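PDB 4Y2W: alanine racemase 1 from Caldanaerobacter subterraneus subsp. tengcongensis MB4, which belongs to the alanine racemase family, pairing a TIM-barrel N-terminal domain with a C-terminal domain rich in beta strands. Local coordinates for residues R75-T89 with I97-Y111. The protein carries 1 engineered substitution. Residues are numbered along the deposited sequence; the frame is centred on the assembly and turned at random.
Sequences REKGIKTPILIFGYT and IVKHDLTQTVYDIKY
Arg75 reaches from the end of helix 68-76 to the turn that leads from helix 94-99 into strand 103-106. Its CB leaves the helix pointing toward the 97-111 segment; Arg75 CG then lies 3.8 Å from Leu102 CD2, close to CB of His100, the chain bending at chi2 (-80°). CD passes beside the carbonyl of His100, to which NE donates nearly in line with the C=O bond (169° at the oxygen) and in the guanidinium plane (Arg75 NE to His100 O, 2.7 Å). At the tip, Arg75 NH2 donates to Asp101 O at 3.0 Å, while NH1 turns back to Ile79 O and Thr81 O, and Ile83 CD1 covers one face. Four carbonyls, Ile79 O alone well out of its plane, fix how the guanidinium is turned.

Beyond it the strands pair in parallel, with Ile83 O accepting from Thr103 N and Ile85 N donating to Thr103 O. From within strand 103-106, Gln104 holds the loop after strand 83-85 through its amide: Gln104 NE2 to Gly87 O (2.9 Å), and OE1 from Thr89 OG1 (2.6 Å). Tyr111 OH donates to Thr89 O on a lone pair (2.7 Å).

Strands 83-85 and 103-106, joined through helix 94-99 as a beta-alpha-beta unit, are neighbours in the eight-stranded barrel, flanked by strands 62-65 and 126-131, with helix 68-76 packed on Leu102 and Ile85.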
loop_
_atom_site.group_PDB
_atom_site.type_symbol
_atom_site.label_atom_id
_atom_site.label_comp_id
_atom_site.label_asym_id
_atom_site.label_seq_id
_atom_site.Cartn_x
_atom_site.Cartn_y
_atom_site.Cartn_z
ATOM N N ARG A 75 6.030 -8.458 19.346
ATOM C CA ARG A 75 6.637 -8.488 20.686
ATOM C C ARG A 75 6.494 -7.149 21.422
ATOM O O ARG A 75 6.245 -7.124 22.630
ATOM C CB ARG A 75 8.115 -8.890 20.607
ATOM C CG ARG A 75 8.347 -10.375 20.364
ATOM C CD ARG A 75 8.194 -11.192 21.642
ATOM N NE ARG A 75 8.566 -12.597 21.442
ATOM C CZ ARG A 75 7.717 -13.608 21.242
ATOM N NH1 ARG A 75 6.402 -13.421 21.214
ATOM N NH2 ARG A 75 8.195 -14.836 21.068
ATOM N N GLU A 76 6.636 -6.048 20.687
ATOM C CA GLU A 76 6.466 -4.706 21.257
ATOM C C GLU A 76 5.071 -4.537 21.882
ATOM O O GLU A 76 4.914 -3.818 22.870
ATOM C CB GLU A 76 6.710 -3.629 20.187
ATOM C CG GLU A 76 7.335 -2.334 20.705
ATOM C CD GLU A 76 6.372 -1.463 21.500
ATOM O OE1 GLU A 76 6.704 -1.114 22.654
ATOM O OE2 GLU A 76 5.286 -1.126 20.974
ATOM N N LYS A 77 4.071 -5.210 21.313
ATOM C CA LYS A 77 2.696 -5.140 21.820
ATOM C C LYS A 77 2.322 -6.272 22.792
ATOM O O LYS A 77 1.140 -6.526 23.026
ATOM C CB LYS A 77 1.709 -5.081 20.645
ATOM C CG LYS A 77 1.800 -3.791 19.839
ATOM C CD LYS A 77 1.224 -2.600 20.604
ATOM C CE LYS A 77 1.634 -1.272 19.985
ATOM N NZ LYS A 77 1.069 -1.086 18.620
ATOM N N GLY A 78 3.324 -6.933 23.369
ATOM C CA GLY A 78 3.101 -7.903 24.447
ATOM C C GLY A 78 2.620 -9.279 24.020
ATOM O O GLY A 78 2.006 -9.998 24.813
ATOM N N ILE A 79 2.901 -9.658 22.776
ATOM C CA ILE A 79 2.541 -10.986 22.283
ATOM C C ILE A 79 3.557 -12.004 22.811
ATOM O O ILE A 79 4.756 -11.880 22.555
ATOM C CB ILE A 79 2.485 -11.024 20.738
ATOM C CG1 ILE A 79 1.414 -10.058 20.207
ATOM C CG2 ILE A 79 2.220 -12.439 20.238
ATOM C CD1 ILE A 79 -0.020 -10.472 20.481
ATOM N N LYS A 80 3.061 -12.987 23.561
ATOM C CA LYS A 80 3.891 -14.029 24.183
ATOM C C LYS A 80 4.068 -15.237 23.268
ATOM O O LYS A 80 5.087 -15.925 23.333
ATOM C CB LYS A 80 3.256 -14.504 25.493
ATOM C CG LYS A 80 2.998 -13.412 26.521
ATOM C CD LYS A 80 2.030 -13.891 27.596
ATOM C CE LYS A 80 1.589 -12.757 28.509
ATOM N NZ LYS A 80 2.721 -12.176 29.285
ATOM N N THR A 81 3.057 -15.498 22.437
ATOM C CA THR A 81 3.068 -16.600 21.476
ATOM C C THR A 81 4.403 -16.675 20.724
ATOM O O THR A 81 4.958 -15.637 20.360
ATOM C CB THR A 81 1.926 -16.432 20.447
ATOM O OG1 THR A 81 0.690 -16.186 21.128
ATOM C CG2 THR A 81 1.772 -17.672 19.579
ATOM N N PRO A 82 4.930 -17.896 20.496
ATOM C CA PRO A 82 6.147 -18.024 19.688
ATOM C C PRO A 82 5.945 -17.506 18.268
ATOM O O PRO A 82 4.881 -17.716 17.686
ATOM C CB PRO A 82 6.406 -19.537 19.668
ATOM C CG PRO A 82 5.700 -20.066 20.868
ATOM C CD PRO A 82 4.486 -19.201 21.023
ATOM N N ILE A 83 6.961 -16.837 17.727
ATOM C CA ILE A 83 6.889 -16.243 16.391
ATOM C C ILE A 83 8.035 -16.746 15.519
ATOM O O ILE A 83 9.181 -16.821 15.975
ATOM C CB ILE A 83 6.984 -14.708 16.458
ATOM C CG1 ILE A 83 5.879 -14.137 17.350
ATOM C CG2 ILE A 83 6.919 -14.102 15.057
ATOM C CD1 ILE A 83 6.206 -12.776 17.922
ATOM N N LEU A 84 7.718 -17.075 14.265
ATOM C CA LEU A 84 8.713 -17.535 13.294
ATOM C C LEU A 84 8.873 -16.518 12.176
ATOM O O LEU A 84 7.887 -16.082 11.584
ATOM C CB LEU A 84 8.308 -18.889 12.699
ATOM C CG LEU A 84 9.142 -19.393 11.512
ATOM C CD1 LEU A 84 10.593 -19.624 11.902
ATOM C CD2 LEU A 84 8.539 -20.661 10.935
ATOM N N ILE A 85 10.121 -16.156 11.894
ATOM C CA ILE A 85 10.456 -15.280 10.776
ATOM C C ILE A 85 10.890 -16.129 9.579
ATOM O O ILE A 85 11.951 -16.749 9.610
ATOM C CB ILE A 85 11.592 -14.308 11.156
ATOM C CG1 ILE A 85 11.163 -13.431 12.337
ATOM C CG2 ILE A 85 11.986 -13.444 9.961
ATOM C CD1 ILE A 85 12.312 -12.792 13.087
ATOM N N PHE A 86 10.064 -16.153 8.534
ATOM C CA PHE A 86 10.373 -16.901 7.312
ATOM C C PHE A 86 11.603 -16.328 6.622
ATOM O O PHE A 86 12.441 -17.071 6.107
ATOM C CB PHE A 86 9.203 -16.862 6.324
ATOM C CG PHE A 86 7.946 -17.509 6.832
ATOM C CD1 PHE A 86 7.935 -18.849 7.192
ATOM C CD2 PHE A 86 6.766 -16.785 6.931
ATOM C CE1 PHE A 86 6.776 -19.450 7.658
ATOM C CE2 PHE A 86 5.603 -17.380 7.394
ATOM C CZ PHE A 86 5.608 -18.716 7.759
ATOM N N GLY A 87 11.703 -15.002 6.615
ATOM C CA GLY A 87 12.739 -14.311 5.867
ATOM C C GLY A 87 14.094 -14.298 6.542
ATOM O O GLY A 87 14.288 -14.877 7.613
ATOM N N TYR A 88 15.028 -13.621 5.888
ATOM C CA TYR A 88 16.389 -13.463 6.369
ATOM C C TYR A 88 16.451 -12.286 7.332
ATOM O O TYR A 88 16.048 -11.180 6.979
ATOM C CB TYR A 88 17.304 -13.205 5.171
ATOM C CG TYR A 88 18.779 -13.110 5.480
ATOM C CD1 TYR A 88 19.472 -14.204 5.982
ATOM C CD2 TYR A 88 19.491 -11.939 5.232
ATOM C CE1 TYR A 88 20.830 -14.129 6.253
ATOM C CE2 TYR A 88 20.850 -11.856 5.494
ATOM C CZ TYR A 88 21.515 -12.953 6.006
ATOM O OH TYR A 88 22.865 -12.889 6.275
ATOM N N THR A 89 16.933 -12.534 8.548
ATOM C CA THR A 89 17.237 -11.472 9.503
ATOM C C THR A 89 18.734 -11.171 9.393
ATOM O O THR A 89 19.552 -11.995 9.804
ATOM C CB THR A 89 16.898 -11.895 10.948
ATOM O OG1 THR A 89 15.485 -12.094 11.074
ATOM C CG2 THR A 89 17.356 -10.835 11.952
ATOM N N ILE A 97 16.428 -10.414 17.636
ATOM C CA ILE A 97 15.727 -11.706 17.574
ATOM C C ILE A 97 16.088 -12.637 18.736
ATOM O O ILE A 97 15.252 -13.423 19.194
ATOM C CB ILE A 97 15.947 -12.439 16.229
ATOM C CG1 ILE A 97 17.438 -12.672 15.950
ATOM C CG2 ILE A 97 15.307 -11.652 15.093
ATOM C CD1 ILE A 97 17.698 -13.578 14.768
ATOM N N VAL A 98 17.328 -12.544 19.207
ATOM C CA VAL A 98 17.771 -13.304 20.372
ATOM C C VAL A 98 17.179 -12.708 21.650
ATOM O O VAL A 98 16.749 -13.442 22.543
ATOM C CB VAL A 98 19.312 -13.328 20.477
ATOM C CG1 VAL A 98 19.759 -13.997 21.772
ATOM C CG2 VAL A 98 19.914 -14.046 19.277
ATOM N N LYS A 99 17.156 -11.377 21.723
ATOM C CA LYS A 99 16.665 -10.663 22.902
ATOM C C LYS A 99 15.186 -10.932 23.161
ATOM O O LYS A 99 14.789 -11.221 24.292
ATOM C CB LYS A 99 16.901 -9.157 22.744
ATOM C CG LYS A 99 16.663 -8.340 24.003
ATOM C CD LYS A 99 17.064 -6.889 23.789
ATOM C CE LYS A 99 16.863 -6.053 25.044
ATOM N NZ LYS A 99 17.005 -4.596 24.765
ATOM N N HIS A 100 14.378 -10.849 22.109
ATOM C CA HIS A 100 12.930 -10.995 22.239
ATOM C C HIS A 100 12.441 -12.404 21.883
ATOM O O HIS A 100 11.241 -12.628 21.707
ATOM C CB HIS A 100 12.223 -9.922 21.402
ATOM C CG HIS A 100 12.451 -8.529 21.904
ATOM N ND1 HIS A 100 13.304 -7.642 21.283
ATOM C CD2 HIS A 100 11.954 -7.879 22.984
ATOM C CE1 HIS A 100 13.311 -6.501 21.948
ATOM N NE2 HIS A 100 12.501 -6.619 22.985
ATOM N N ASP A 101 13.379 -13.346 21.791
ATOM C CA ASP A 101 13.065 -14.766 21.680
ATOM C C ASP A 101 12.188 -15.056 20.460
ATOM O O ASP A 101 11.035 -15.478 20.583
ATOM C CB ASP A 101 12.410 -15.260 22.980
ATOM C CG ASP A 101 12.314 -16.770 23.050
ATOM O OD1 ASP A 101 13.213 -17.448 22.508
ATOM O OD2 ASP A 101 11.342 -17.280 23.652
ATOM N N LEU A 102 12.749 -14.811 19.282
ATOM C CA LEU A 102 12.047 -15.029 18.023
ATOM C C LEU A 102 12.685 -16.182 17.260
ATOM O O LEU A 102 13.908 -16.270 17.155
ATOM C CB LEU A 102 12.074 -13.755 17.172
ATOM C CG LEU A 102 11.346 -12.542 17.762
ATOM C CD1 LEU A 102 11.663 -11.289 16.966
ATOM C CD2 LEU A 102 9.845 -12.776 17.814
ATOM N N THR A 103 11.846 -17.066 16.733
ATOM C CA THR A 103 12.317 -18.199 15.953
ATOM C C THR A 103 12.773 -17.704 14.579
ATOM O O THR A 103 12.090 -16.894 13.945
ATOM C CB THR A 103 11.215 -19.265 15.798
ATOM O OG1 THR A 103 10.576 -19.480 17.061
ATOM C CG2 THR A 103 11.790 -20.576 15.290
ATOM N N GLN A 104 13.927 -18.194 14.134
ATOM C CA GLN A 104 14.543 -17.752 12.887
ATOM C C GLN A 104 14.696 -18.899 11.890
ATOM O O GLN A 104 14.988 -20.034 12.265
ATOM C CB GLN A 104 15.919 -17.138 13.170
ATOM C CG GLN A 104 16.653 -16.598 11.945
ATOM C CD GLN A 104 15.901 -15.472 11.256
ATOM O OE1 GLN A 104 15.388 -14.561 11.911
ATOM N NE2 GLN A 104 15.836 -15.526 9.929
ATOM N N THR A 105 14.505 -18.582 10.615
ATOM C CA THR A 105 14.706 -19.536 9.538
ATOM C C THR A 105 16.190 -19.622 9.192
ATOM O O THR A 105 16.871 -18.599 9.099
ATOM C CB THR A 105 13.898 -19.125 8.295
ATOM O OG1 THR A 105 12.502 -19.166 8.612
ATOM C CG2 THR A 105 14.176 -20.060 7.131
ATOM N N VAL A 106 16.685 -20.845 9.005
ATOM C CA VAL A 106 18.097 -21.081 8.698
ATOM C C VAL A 106 18.258 -22.165 7.631
ATOM O O VAL A 106 17.620 -23.215 7.704
ATOM C CB VAL A 106 18.882 -21.509 9.958
ATOM C CG1 VAL A 106 20.368 -21.659 9.643
ATOM C CG2 VAL A 106 18.668 -20.511 11.090
ATOM N N TYR A 107 19.105 -21.903 6.642
ATOM C CA TYR A 107 19.446 -22.910 5.635
ATOM C C TYR A 107 20.896 -22.789 5.136
ATOM O O TYR A 107 21.188 -23.087 3.978
ATOM C CB TYR A 107 18.451 -22.857 4.463
ATOM C CG TYR A 107 18.249 -21.475 3.876
ATOM C CD1 TYR A 107 19.062 -21.004 2.850
ATOM C CD2 TYR A 107 17.239 -20.639 4.348
ATOM C CE1 TYR A 107 18.877 -19.741 2.316
ATOM C CE2 TYR A 107 17.049 -19.374 3.820
ATOM C CZ TYR A 107 17.869 -18.931 2.803
ATOM O OH TYR A 107 17.686 -17.677 2.273
ATOM N N ASP A 108 21.796 -22.359 6.017
ATOM C CA ASP A 108 23.234 -22.457 5.774
ATOM C C ASP A 108 23.991 -22.346 7.099
ATOM O O ASP A 108 23.542 -21.663 8.027
ATOM C CB ASP A 108 23.723 -21.417 4.754
ATOM C CG ASP A 108 23.718 -20.006 5.298
ATOM O OD1 ASP A 108 22.643 -19.536 5.725
ATOM O OD2 ASP A 108 24.795 -19.371 5.299
ATOM N N ILE A 109 25.130 -23.031 7.178
ATOM C CA ILE A 109 25.877 -23.185 8.432
ATOM C C ILE A 109 26.527 -21.886 8.914
ATOM O O ILE A 109 26.597 -21.637 10.117
ATOM C CB ILE A 109 26.950 -24.306 8.319
ATOM C CG1 ILE A 109 27.473 -24.716 9.704
ATOM C CG2 ILE A 109 28.111 -23.889 7.418
ATOM C CD1 ILE A 109 26.410 -25.278 10.625
ATOM N N LYS A 110 27.002 -21.062 7.983
ATOM C CA LYS A 110 27.682 -19.823 8.346
ATOM C C LYS A 110 26.744 -18.901 9.114
ATOM O O LYS A 110 27.153 -18.256 10.079
ATOM C CB LYS A 110 28.211 -19.110 7.102
ATOM C CG LYS A 110 29.144 -17.951 7.413
ATOM C CD LYS A 110 29.424 -17.111 6.179
ATOM C CE LYS A 110 30.327 -15.933 6.510
ATOM N NZ LYS A 110 30.349 -14.927 5.413
ATOM N N TYR A 111 25.487 -18.851 8.678
ATOM C CA TYR A 111 24.459 -18.041 9.328
ATOM C C TYR A 111 24.113 -18.594 10.714
ATOM O O TYR A 111 23.976 -17.837 11.674
ATOM C CB TYR A 111 23.211 -17.968 8.436
ATOM C CG TYR A 111 22.104 -17.059 8.941
ATOM C CD1 TYR A 111 22.333 -15.703 9.165
ATOM C CD2 TYR A 111 20.827 -17.555 9.187
ATOM C CE1 TYR A 111 21.323 -14.872 9.625
ATOM C CE2 TYR A 111 19.813 -16.733 9.644
ATOM C CZ TYR A 111 20.064 -15.393 9.862
ATOM O OH TYR A 111 19.053 -14.579 10.318
#